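Local coordinates for geranyltranstransferase (Marinomonas sp. MED121, PDB 4F62), which probably catalyses the chain-lengthening condensation of isopentenyl diphosphate with allylic diphosphates, as polyprenyl transferases such as farnesyl-diphosphate synthases do, at residues N35-S40 against D116-F121. Sequence-based numbering, arbitrary orientation. Where two conformers were deposited one is given.
Sequences NAMRYS and DALQTF
Met37 reaches across from helix 31-41 and sets its thioether end among Ala117, Leu118 and Phe121 of helix 108-126. SD lies 3.8 Å from CB of Ala117, and the terminal CE sits 3.9 Å from CD2 of Leu118 and 4.0 Å from CB of Phe121. What lets one methyl touch three residues is the bend at the end of the chain: it runs extended as far as SD, then chi3 of 85° swings CE toward Leu118 and Phe121. There CE also comes within 3.8 Å of the carbonyl O of Ala117, an oxygen already taken by Phe121 N in the helix ladder. Leu118 points toward Met37 in turn, and the two side chains slide past each other in opposite directions, with CG of Leu118 4.2 Å from CG of Met37. This is the tight, buried half, and Leu24 touches both Met37 and Phe121. An alanine in place of Met37 would probably leave Ala117, Leu118 and Phe121 without their main partner on this helix and open a gap between the two. Toward the partly exposed Ser40 the fit slackens: its CB is 4.4 Å from CD1 of Leu118, and Ile83 and Cys102 touch it as well. Arg38, also partly exposed, starts away from helix 108-126. That helix also faces the second subunit, where Gln119 OE1 is hydrogen-bonded to Thr120 OG1 of that chain. No hydrogen bond joins the two segments, whose axes pass 10.4 Å apart at 77°: a steep apolar helix crossing within the all-helical isoprenoid synthase fold.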
loop_
_atom_site.group_PDB
_atom_site.type_symbol
_atom_site.label_atom_id
_atom_site.label_comp_id
_atom_site.label_asym_id
_atom_site.label_seq_id
_atom_site.Cartn_x
_atom_site.Cartn_y
_atom_site.Cartn_z
ATOM N N ASN A 35 -8.871 12.212 10.629
ATOM C CA ASN A 35 -9.473 13.475 10.213
ATOM C C ASN A 35 -9.004 13.871 8.819
ATOM O O ASN A 35 -9.819 14.165 7.947
ATOM C CB ASN A 35 -9.176 14.571 11.231
ATOM C CG ASN A 35 -9.999 14.417 12.494
ATOM O OD1 ASN A 35 -11.036 13.740 12.488
ATOM N ND2 ASN A 35 -9.550 15.043 13.584
ATOM N N ALA A 36 -7.693 13.828 8.600
ATOM C CA ALA A 36 -7.124 14.155 7.300
ATOM C C ALA A 36 -7.552 13.152 6.230
ATOM O O ALA A 36 -7.868 13.539 5.102
ATOM C CB ALA A 36 -5.612 14.223 7.388
ATOM N N MET A 37 -7.557 11.868 6.583
ATOM C CA MET A 37 -7.979 10.818 5.660
ATOM C C MET A 37 -9.406 11.039 5.208
ATOM O O MET A 37 -9.708 10.960 4.017
ATOM C CB MET A 37 -7.861 9.435 6.309
ATOM C CG MET A 37 -6.441 8.885 6.373
ATOM S SD MET A 37 -6.350 7.347 7.326
ATOM C CE MET A 37 -6.773 6.122 6.085
ATOM N N ARG A 38 -10.284 11.317 6.166
ATOM C CA ARG A 38 -11.699 11.524 5.882
ATOM C C ARG A 38 -11.943 12.785 5.062
ATOM O O ARG A 38 -12.814 12.804 4.192
ATOM C CB ARG A 38 -12.514 11.585 7.181
ATOM C CG ARG A 38 -12.669 10.233 7.876
ATOM C CD ARG A 38 -13.646 10.300 9.040
ATOM N NE ARG A 38 -13.821 8.994 9.673
ATOM C CZ ARG A 38 -13.349 8.666 10.875
ATOM N NH1 ARG A 38 -13.556 7.448 11.360
ATOM N NH2 ARG A 38 -12.680 9.557 11.598
ATOM N N TYR A 39 -11.183 13.838 5.353
ATOM C CA TYR A 39 -11.321 15.108 4.640
ATOM C C TYR A 39 -11.090 14.883 3.147
ATOM O O TYR A 39 -11.770 15.462 2.312
ATOM C CB TYR A 39 -10.355 16.169 5.186
ATOM C CG TYR A 39 -10.398 17.467 4.410
ATOM C CD1 TYR A 39 -11.559 18.232 4.372
ATOM C CD2 TYR A 39 -9.286 17.925 3.711
ATOM C CE1 TYR A 39 -11.617 19.420 3.661
ATOM C CE2 TYR A 39 -9.332 19.117 2.993
ATOM C CZ TYR A 39 -10.503 19.859 2.974
ATOM O OH TYR A 39 -10.573 21.042 2.271
ATOM N N SER A 40 -10.156 13.997 2.827
ATOM C CA SER A 40 -9.830 13.694 1.435
ATOM C C SER A 40 -10.776 12.692 0.765
ATOM O O SER A 40 -11.127 12.849 -0.410
ATOM C CB SER A 40 -8.385 13.212 1.325
ATOM O OG SER A 40 -7.488 14.284 1.578
ATOM N N ASP A 116 -0.189 8.156 2.387
ATOM C CA ASP A 116 0.422 6.863 2.696
ATOM C C ASP A 116 -0.565 5.943 3.391
ATOM O O ASP A 116 -0.650 4.753 3.082
ATOM C CB ASP A 116 1.639 7.055 3.604
ATOM C CG ASP A 116 2.803 7.698 2.878
ATOM O OD1 ASP A 116 2.798 7.663 1.625
ATOM O OD2 ASP A 116 3.723 8.218 3.554
ATOM N N ALA A 117 -1.315 6.500 4.330
ATOM C CA ALA A 117 -2.264 5.701 5.098
ATOM C C ALA A 117 -3.448 5.280 4.238
ATOM O O ALA A 117 -4.003 4.206 4.426
ATOM C CB ALA A 117 -2.745 6.476 6.314
ATOM N N LEU A 118 -3.850 6.131 3.301
ATOM C CA LEU A 118 -4.940 5.752 2.408
ATOM C C LEU A 118 -4.524 4.604 1.505
ATOM O O LEU A 118 -5.352 3.762 1.162
ATOM C CB LEU A 118 -5.438 6.939 1.580
ATOM C CG LEU A 118 -6.415 7.871 2.327
ATOM C CD1 LEU A 118 -6.605 9.183 1.572
ATOM C CD2 LEU A 118 -7.764 7.200 2.520
ATOM N N GLN A 119 -3.250 4.558 1.110
ATOM C CA GLN A 119 -2.787 3.388 0.361
ATOM C C GLN A 119 -2.877 2.116 1.212
ATOM O O GLN A 119 -3.367 1.084 0.745
ATOM C CB GLN A 119 -1.361 3.539 -0.221
ATOM C CG GLN A 119 -0.908 2.200 -0.799
ATOM C CD GLN A 119 0.380 2.227 -1.624
ATOM O OE1 GLN A 119 0.736 1.213 -2.226
ATOM N NE2 GLN A 119 1.086 3.367 -1.641
ATOM N N THR A 120 -2.422 2.179 2.462
ATOM C CA THR A 120 -2.471 0.982 3.304
ATOM C C THR A 120 -3.925 0.588 3.560
ATOM O O THR A 120 -4.243 -0.591 3.699
ATOM C CB THR A 120 -1.802 1.207 4.667
ATOM O OG1 THR A 120 -0.550 1.873 4.480
ATOM C CG2 THR A 120 -1.590 -0.138 5.394
ATOM N N PHE A 121 -4.807 1.578 3.651
ATOM C CA PHE A 121 -6.219 1.300 3.918
ATOM C C PHE A 121 -6.833 0.518 2.740
ATOM O O PHE A 121 -7.702 -0.330 2.938
ATOM C CB PHE A 121 -6.954 2.618 4.170
ATOM C CG PHE A 121 -8.420 2.462 4.467
ATOM C CD1 PHE A 121 -8.846 1.675 5.521
ATOM C CD2 PHE A 121 -9.371 3.149 3.711
ATOM C CE1 PHE A 121 -10.202 1.539 5.816
ATOM C CE2 PHE A 121 -10.740 3.023 4.000
ATOM C CZ PHE A 121 -11.151 2.217 5.048
#